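Local coordinates for protein putative transcriptional regulator (TetR/AcrR family) (Acinetobacter sp., PDB 3KNW) that probably binds DNA as a dimeric transcriptional regulator of the TetR/AcrR family, with its ligand, if any, not established, at residues E13-R16 and Q17-D21; S111-I114 and V115-A119; K137-I140 and A141-D145; K184-A187 and P188-Q191. All coordinates share one frame; numbering follows the deposited sequence.

Interaction 1 (E13-R16 and Q17-D21); sequences EAKR and QHILD
Glu13 and Gln17, one helical turn apart, bring their polar ends together beside the helix. Gln17 turns CG beside its own backbone N, chi1 -61°, so that this methylene lies 3.0 Å from Glu13 O, the same carbonyl that accepts the Gln17 N-H; a second bend at chi2 then carries the amide outward to the carboxylate. The two flat groups are twisted 54° against each other rather than coplanar. Glu13 OE2 and Gln17 NE2 are modelled only 2.4 Å apart, a doubtful value on which no bond type can rest. Glu13 gets there by folding its chain at chi2, and OE2 also forms a salt bridge with Arg16 NH2 at 3.6 Å. Gln17 NE2 sits at the edge of that guanidinium, near its plane. All of this lies on helix 13-30, the first helix of what is, as in TetR-family repressors, probably the DNA-binding domain; the predicted helix-turn-helix takes in helices 37-44 and 48-54. Arg16 keeps its chain extended from CG to NE and carries NH2 to 3.7 Å from Leu20 CD1, which approaches the guanidinium obliquely. Its NH1 has a weak, long ion pair with Glu64, and Leu20 packs against Leu65 and Phe55. On another side of the helix Ile19 lays CG1 3.4 Å from Lys15 O, which also accepts from Ile19 N at 2.9 Å. Lys15 NZ bonds Ser50 OG and His18 NE2 bonds Ser44 O, tying this turn to the predicted helix-turn-helix.

Interaction 2 (S111-I114 and V115-A119); sequences SCLI and VKMAA
Lys116 N donates to Cys112 O at 2.6 Å, the shortest of the four backbone bonds here and a nearly straight one, with an N-H...O angle of 167°. Such i to i+4 bonds make the alpha-helix 111-119, part of the C-terminal domain that in TetR-family proteins carries the dimer interface. Side-chain carbons crowd the same carbonyl: Lys116 CG, turned back beside its own backbone N with chi1 -79°, lies 3.4 Å from Cys112 O and 4.0 Å from Cys112 SG. From there the lysine bends once more at chi2 and runs away from the turn, NZ bonding Arg29 O and, weakly, Ala119 O of the second subunit. Leu113 and Met117, a selenomethionine, form the side of the turn that faces the subunit's own core. They lie alongside each other and point the same way, with Leu113 CD1 3.9 Å from Met117 CG. Both are buried against Leu66 of helix 58-81, and Met117 also reaches Met128 and Met132 of helix 126-153. Val115 packs on Leu178 of the second subunit, while Ile114 touches Leu182 there as well as Tyr170 and Val136 of its own chain; Ala118 shares Leu178, and Ala119 meets its own counterpart. The helix thus lies between the core of its subunit and the dimer interface. Other carbonyls also have side-chain carbons close by: Val115 CG2 comes 3.4 Å from Ser111 O, the acceptor for Val115 N, and Ala118 CB is 3.0 Å from Ile114 O, while Ala118 N approaches that oxygen from above the carbonyl plane.

Interaction 3 (K137-I140 and A141-D145); sequences KRLI and ARMAD
Leu139 and the selenomethionine Met143 are modelled improbably close, with Leu139 CG and Met143 CE 3.1 Å apart, so the placement of the methyl, and the chi3 bend that produces it, are doubtful; that the two side chains are neighbours one turn apart is not. Met143 keeps CG beside its backbone N, chi1 -67°, and the two side chains run at a slant to each other. Beneath them Met143 N donates to Leu139 O at 3.0 Å, almost perfectly straight at 176°. Along another side Arg138 and Arg142 bring like charges near each other, their NH2 atoms 6.2 Å apart, not in contact. Arg142 folds at both chi2 and chi3 and gives NH1 to Asn78 OD1, while CG stays 3.5 Å from Arg138 O. Within the all-helical C-terminal domain this stretch belongs to the long helix 126-153. Leu139 and Met143 pack on Tyr170 of helix 162-183 and Tyr94 of helix 87-100; Arg138 packs against Ile70 and Gln74, and Arg142 against Trp81, of helix 58-81. Ile140 meets Ala166 of helix 162-183 and Tyr183 of the second subunit, whose ring also has a cation-pi contact with Lys137.

Interaction 4 (K184-A187 and P188-Q191); sequences KHKA and PLFQ
One face of the Phe190 ring is covered by Lys186: its carbonyl O sits 3.3 Å above the ring plane, displaced toward the rim, and on the same face Lys186 CB makes a CH-pi contact, 4.1 Å from the ring centroid and 22° off the normal. Ala187 CA approaches obliquely. Phe190 reaches this position because CG turns beside its own backbone N, chi1 -55°, folding the ring back over the start of helix 187-200. Lys186 is the N-cap residue, and its O accepts twice: from Phe190 N at 2.9 Å, almost straight, and weakly from Leu189 N, strongly bent at 123°. Pro188 comes in the first turn, where a residue without N-H costs the helix no i to i+4 bond; its CD lies 3.3 Å from Ala187 CB, and its ring is buried against Leu179, Ser180 and Tyr183 of helix 162-183. Pro188 O accepts from Gln171 NE2 of the second subunit, so this last modelled helix also takes part in the dimer. Lys186 crosses Leu189 with CG 4.2 Å from CD1, then extends to bond Val99 O, which puts its charge near the end of helix 87-100, where the helix dipole would probably favour it.

The four contacts follow one another along the chain and none touches another. Interaction 1 belongs to the predicted DNA-binding end, with its centre about 33 Å from that of interaction 4 and 28 Å from that of interaction 3, both on the far side of the chain's centre. Interactions 2, 3 and 4 share the C-terminal domain, and each touches the second subunit. Interaction 2 comes within about 6 Å, nearest atoms, of both 3 and 4. Helix 58-81 spans the two regions, since side chains of interactions 1, 2 and 3 all pack on it. Tyr170 of helix 162-183 similarly meets both interactions 2 and 3.

Interaction 1 (E13-R16 and Q17-D21)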
# COMPACT_ATOMS: atom_id res chain seq x y z
N GLU A 13 21.01 19.89 19.25
CA GLU A 13 20.83 18.82 18.28
C GLU A 13 19.80 17.80 18.78
O GLU A 13 18.98 17.26 18.02
CB GLU A 13 22.16 18.16 17.87
CG GLU A 13 22.01 17.12 16.70
CD GLU A 13 21.30 17.68 15.43
OE1 GLU A 13 21.57 18.85 15.03
OE2 GLU A 13 20.49 16.93 14.82
N ALA A 14 19.80 17.56 20.08
CA ALA A 14 18.85 16.65 20.68
C ALA A 14 17.45 17.26 20.65
O ALA A 14 16.47 16.56 20.49
CB ALA A 14 19.28 16.25 22.13
N LYS A 15 17.37 18.58 20.77
CA LYS A 15 16.08 19.28 20.60
C LYS A 15 15.58 19.13 19.16
O LYS A 15 14.45 18.70 18.91
CB LYS A 15 16.21 20.75 20.97
CG LYS A 15 14.87 21.45 21.09
CD LYS A 15 15.04 22.97 21.07
CE LYS A 15 13.93 23.70 21.82
NZ LYS A 15 14.34 25.14 22.07
N ARG A 16 16.43 19.49 18.21
CA ARG A 16 16.10 19.28 16.83
C ARG A 16 15.54 17.86 16.63
O ARG A 16 14.52 17.70 15.96
CB ARG A 16 17.34 19.48 15.97
CG ARG A 16 17.08 19.54 14.50
CD ARG A 16 18.38 19.82 13.75
NE ARG A 16 18.17 19.81 12.30
CZ ARG A 16 18.13 18.71 11.53
NH1 ARG A 16 17.92 18.83 10.23
NH2 ARG A 16 18.29 17.50 12.06
N GLN A 17 16.19 16.85 17.23
CA GLN A 17 15.78 15.44 17.08
C GLN A 17 14.46 15.18 17.73
O GLN A 17 13.64 14.42 17.22
CB GLN A 17 16.78 14.46 17.74
CG GLN A 17 18.23 14.47 17.20
CD GLN A 17 18.31 14.25 15.70
OE1 GLN A 17 17.43 13.62 15.09
NE2 GLN A 17 19.38 14.78 15.09
N HIS A 18 14.27 15.80 18.89
CA HIS A 18 12.98 15.68 19.57
C HIS A 18 11.85 16.16 18.67
O HIS A 18 10.83 15.48 18.53
CB HIS A 18 12.91 16.46 20.87
CG HIS A 18 11.58 16.37 21.54
ND1 HIS A 18 11.19 15.25 22.25
CD2 HIS A 18 10.52 17.21 21.55
CE1 HIS A 18 9.95 15.43 22.69
NE2 HIS A 18 9.52 16.61 22.27
N ILE A 19 12.05 17.32 18.06
CA ILE A 19 11.04 17.90 17.19
C ILE A 19 10.72 16.97 16.02
O ILE A 19 9.56 16.71 15.73
CB ILE A 19 11.44 19.29 16.70
CG1 ILE A 19 11.60 20.25 17.90
CG2 ILE A 19 10.39 19.85 15.77
CD1 ILE A 19 12.28 21.47 17.54
N LEU A 20 11.74 16.47 15.35
CA LEU A 20 11.55 15.54 14.24
C LEU A 20 10.79 14.32 14.72
O LEU A 20 9.84 13.90 14.08
CB LEU A 20 12.87 15.13 13.62
CG LEU A 20 13.46 16.28 12.83
CD1 LEU A 20 14.95 16.12 12.75
CD2 LEU A 20 12.84 16.40 11.43
N ASP A 21 11.20 13.75 15.86
CA ASP A 21 10.53 12.57 16.39
C ASP A 21 9.08 12.84 16.82
O ASP A 21 8.20 12.01 16.52
CB ASP A 21 11.37 11.93 17.50
CG ASP A 21 12.72 11.37 16.96
OD1 ASP A 21 12.77 11.02 15.73
OD2 ASP A 21 13.71 11.29 17.75

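Interaction 2 (S111-I114 and V115-A119)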
# COMPACT_ATOMS: atom_id res chain seq x y z
N SER A 111 6.03 0.88 7.15
CA SER A 111 5.22 0.61 5.98
C SER A 111 4.01 1.54 5.92
O SER A 111 3.55 1.87 4.83
CB SER A 111 4.71 -0.81 6.02
OG SER A 111 3.82 -0.95 7.10
N CYS A 112 3.50 1.94 7.09
CA CYS A 112 2.44 2.96 7.19
C CYS A 112 2.89 4.27 6.53
O CYS A 112 2.13 4.89 5.79
CB CYS A 112 2.03 3.20 8.66
SG CYS A 112 0.38 4.00 8.89
N LEU A 113 4.14 4.68 6.76
CA LEU A 113 4.63 5.92 6.16
C LEU A 113 4.54 5.86 4.65
O LEU A 113 4.16 6.84 4.07
CB LEU A 113 6.07 6.29 6.60
CG LEU A 113 6.65 7.61 5.97
CD1 LEU A 113 6.17 8.85 6.72
CD2 LEU A 113 8.20 7.67 5.85
N ILE A 114 4.86 4.74 4.01
CA ILE A 114 4.73 4.69 2.54
C ILE A 114 3.28 4.65 2.12
O ILE A 114 2.95 5.17 1.06
CB ILE A 114 5.50 3.53 1.87
CG1 ILE A 114 6.97 3.85 1.75
CG2 ILE A 114 5.03 3.31 0.47
CD1 ILE A 114 7.78 2.65 1.34
N VAL A 115 2.42 4.05 2.93
CA VAL A 115 1.01 3.94 2.62
C VAL A 115 0.36 5.30 2.76
O VAL A 115 -0.39 5.76 1.87
CB VAL A 115 0.29 2.99 3.57
CG1 VAL A 115 -1.23 3.28 3.61
CG2 VAL A 115 0.59 1.53 3.19
N LYS A 116 0.61 5.92 3.91
CA LYS A 116 0.19 7.30 4.15
C LYS A 116 0.67 8.18 3.01
O LYS A 116 -0.13 8.69 2.26
CB LYS A 116 0.73 7.81 5.47
CG LYS A 116 -0.06 7.33 6.71
CD LYS A 116 -1.48 7.91 6.75
CE LYS A 116 -2.20 7.62 8.06
NZ LYS A 116 -3.28 8.68 8.25
N MSE A 117 1.97 8.28 2.80
CA MSE A 117 2.47 9.26 1.83
C MSE A 117 2.00 8.96 0.41
O MSE A 117 1.74 9.90 -0.36
CB MSE A 117 3.98 9.35 1.88
CG MSE A 117 4.54 9.67 3.26
SE MSE A 117 4.06 11.41 3.71
CE MSE A 117 5.45 12.17 2.67
N ALA A 118 1.90 7.68 0.04
CA ALA A 118 1.33 7.28 -1.28
C ALA A 118 -0.09 7.82 -1.42
O ALA A 118 -0.46 8.42 -2.42
CB ALA A 118 1.32 5.72 -1.45
N ALA A 119 -0.88 7.62 -0.36
CA ALA A 119 -2.23 8.12 -0.25
C ALA A 119 -2.36 9.59 -0.61
O ALA A 119 -3.23 9.97 -1.42
CB ALA A 119 -2.75 7.89 1.16

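Interaction 3 (K137-I140 and A141-D145)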
# COMPACT_ATOMS: atom_id res chain seq x y z
N LYS A 137 13.97 3.37 -3.67
CA LYS A 137 14.87 2.77 -4.70
C LYS A 137 16.18 2.23 -4.09
O LYS A 137 16.69 1.21 -4.51
CB LYS A 137 15.23 3.78 -5.79
CG LYS A 137 14.11 4.23 -6.69
CD LYS A 137 13.65 3.18 -7.68
CE LYS A 137 13.19 3.84 -9.02
NZ LYS A 137 12.45 5.19 -8.84
N ARG A 138 16.72 2.91 -3.11
CA ARG A 138 17.92 2.41 -2.47
C ARG A 138 17.71 1.11 -1.67
O ARG A 138 18.57 0.21 -1.70
CB ARG A 138 18.52 3.47 -1.59
CG ARG A 138 19.48 4.38 -2.34
CD ARG A 138 20.33 5.09 -1.32
NE ARG A 138 19.64 6.17 -0.62
CZ ARG A 138 19.95 6.58 0.62
NH1 ARG A 138 19.29 7.61 1.17
NH2 ARG A 138 20.91 5.97 1.34
N LEU A 139 16.59 1.03 -0.95
CA LEU A 139 16.25 -0.14 -0.19
C LEU A 139 16.08 -1.33 -1.11
O LEU A 139 16.66 -2.37 -0.90
CB LEU A 139 15.04 0.12 0.65
CG LEU A 139 14.57 -1.07 1.46
CD1 LEU A 139 15.62 -1.51 2.46
CD2 LEU A 139 13.25 -0.76 2.14
N ILE A 140 15.38 -1.18 -2.20
CA ILE A 140 15.21 -2.34 -3.09
C ILE A 140 16.61 -2.81 -3.58
O ILE A 140 16.87 -3.99 -3.70
CB ILE A 140 14.26 -2.01 -4.25
CG1 ILE A 140 12.82 -1.81 -3.69
CG2 ILE A 140 14.28 -3.08 -5.30
CD1 ILE A 140 11.77 -1.31 -4.77
N ALA A 141 17.50 -1.87 -3.80
CA ALA A 141 18.82 -2.15 -4.34
C ALA A 141 19.73 -2.82 -3.29
O ALA A 141 20.46 -3.72 -3.61
CB ALA A 141 19.47 -0.83 -4.92
N ARG A 142 19.67 -2.39 -2.03
CA ARG A 142 20.30 -3.16 -0.93
C ARG A 142 19.73 -4.58 -0.87
O ARG A 142 20.47 -5.52 -0.80
CB ARG A 142 20.09 -2.51 0.44
CG ARG A 142 20.71 -1.15 0.66
CD ARG A 142 22.16 -1.25 0.86
NE ARG A 142 22.60 -1.75 2.18
CZ ARG A 142 22.55 -1.05 3.32
NH1 ARG A 142 23.00 -1.59 4.44
NH2 ARG A 142 22.01 0.17 3.35
N MSE A 143 18.41 -4.77 -0.90
CA MSE A 143 17.89 -6.14 -0.95
C MSE A 143 18.49 -6.89 -2.14
O MSE A 143 18.77 -8.08 -2.05
CB MSE A 143 16.37 -6.22 -1.01
CG MSE A 143 15.69 -5.73 0.27
SE MSE A 143 13.74 -5.68 0.08
CE MSE A 143 13.64 -3.89 0.54
N ALA A 144 18.64 -6.18 -3.24
CA ALA A 144 19.17 -6.77 -4.47
C ALA A 144 20.58 -7.25 -4.23
O ALA A 144 20.87 -8.38 -4.53
CB ALA A 144 19.12 -5.75 -5.64
N ASP A 145 21.43 -6.37 -3.68
CA ASP A 145 22.84 -6.67 -3.39
C ASP A 145 22.88 -7.95 -2.52
O ASP A 145 23.65 -8.88 -2.79
CB ASP A 145 23.50 -5.49 -2.63
CG ASP A 145 23.64 -4.19 -3.51
OD1 ASP A 145 23.67 -4.35 -4.78
OD2 ASP A 145 23.71 -3.04 -2.98

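Interaction 4 (K184-A187 and P188-Q191)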
# COMPACT_ATOMS: atom_id res chain seq x y z
N LYS A 184 -6.67 -5.24 10.36
CA LYS A 184 -6.28 -5.00 11.72
C LYS A 184 -5.71 -6.24 12.36
O LYS A 184 -5.74 -6.34 13.54
CB LYS A 184 -7.42 -4.44 12.59
CG LYS A 184 -8.26 -3.44 11.93
CD LYS A 184 -8.85 -2.38 12.88
CE LYS A 184 -9.81 -2.96 13.92
NZ LYS A 184 -10.46 -1.91 14.84
N HIS A 185 -5.09 -7.13 11.59
CA HIS A 185 -4.15 -8.09 12.18
C HIS A 185 -3.23 -8.53 11.07
O HIS A 185 -3.51 -8.25 9.92
CB HIS A 185 -4.90 -9.27 12.78
CG HIS A 185 -5.72 -9.99 11.78
ND1 HIS A 185 -5.29 -11.14 11.16
CD2 HIS A 185 -6.98 -9.75 11.32
CE1 HIS A 185 -6.23 -11.55 10.32
NE2 HIS A 185 -7.26 -10.73 10.40
N LYS A 186 -2.15 -9.23 11.39
CA LYS A 186 -1.05 -9.37 10.49
C LYS A 186 -1.02 -10.68 9.77
O LYS A 186 -0.00 -11.08 9.19
CB LYS A 186 0.26 -9.10 11.23
CG LYS A 186 0.33 -7.69 11.76
CD LYS A 186 1.49 -7.55 12.69
CE LYS A 186 1.74 -6.15 13.17
NZ LYS A 186 2.98 -6.13 14.06
N ALA A 187 -2.15 -11.34 9.72
CA ALA A 187 -2.22 -12.61 8.96
C ALA A 187 -1.56 -12.44 7.58
O ALA A 187 -0.72 -13.25 7.18
CB ALA A 187 -3.72 -13.13 8.84
N PRO A 188 -1.88 -11.39 6.84
CA PRO A 188 -1.26 -11.30 5.48
C PRO A 188 0.26 -11.24 5.45
O PRO A 188 0.88 -11.77 4.53
CB PRO A 188 -1.88 -10.02 4.90
CG PRO A 188 -3.19 -9.90 5.56
CD PRO A 188 -3.04 -10.47 6.97
N LEU A 189 0.84 -10.61 6.47
CA LEU A 189 2.30 -10.45 6.63
C LEU A 189 2.90 -11.76 7.08
O LEU A 189 3.93 -12.15 6.59
CB LEU A 189 2.66 -9.39 7.70
CG LEU A 189 2.63 -7.96 7.21
CD1 LEU A 189 2.49 -6.87 8.30
CD2 LEU A 189 3.88 -7.69 6.38
N PHE A 190 2.22 -12.47 7.96
CA PHE A 190 2.62 -13.82 8.28
C PHE A 190 2.68 -14.72 7.06
O PHE A 190 3.59 -15.58 6.96
CB PHE A 190 1.72 -14.45 9.35
CG PHE A 190 1.61 -13.63 10.65
CD1 PHE A 190 2.66 -12.85 11.11
CD2 PHE A 190 0.47 -13.71 11.43
CE1 PHE A 190 2.56 -12.15 12.27
CE2 PHE A 190 0.34 -12.99 12.59
CZ PHE A 190 1.38 -12.22 13.04
N GLN A 191 1.73 -14.58 6.14
CA GLN A 191 1.76 -15.47 4.96
C GLN A 191 2.94 -15.05 4.05
O GLN A 191 3.70 -15.90 3.63
CB GLN A 191 0.41 -15.48 4.22
CG GLN A 191 0.35 -16.39 2.93
CD GLN A 191 0.95 -17.80 3.16
OE1 GLN A 191 0.48 -18.58 4.02
NE2 GLN A 191 2.01 -18.10 2.42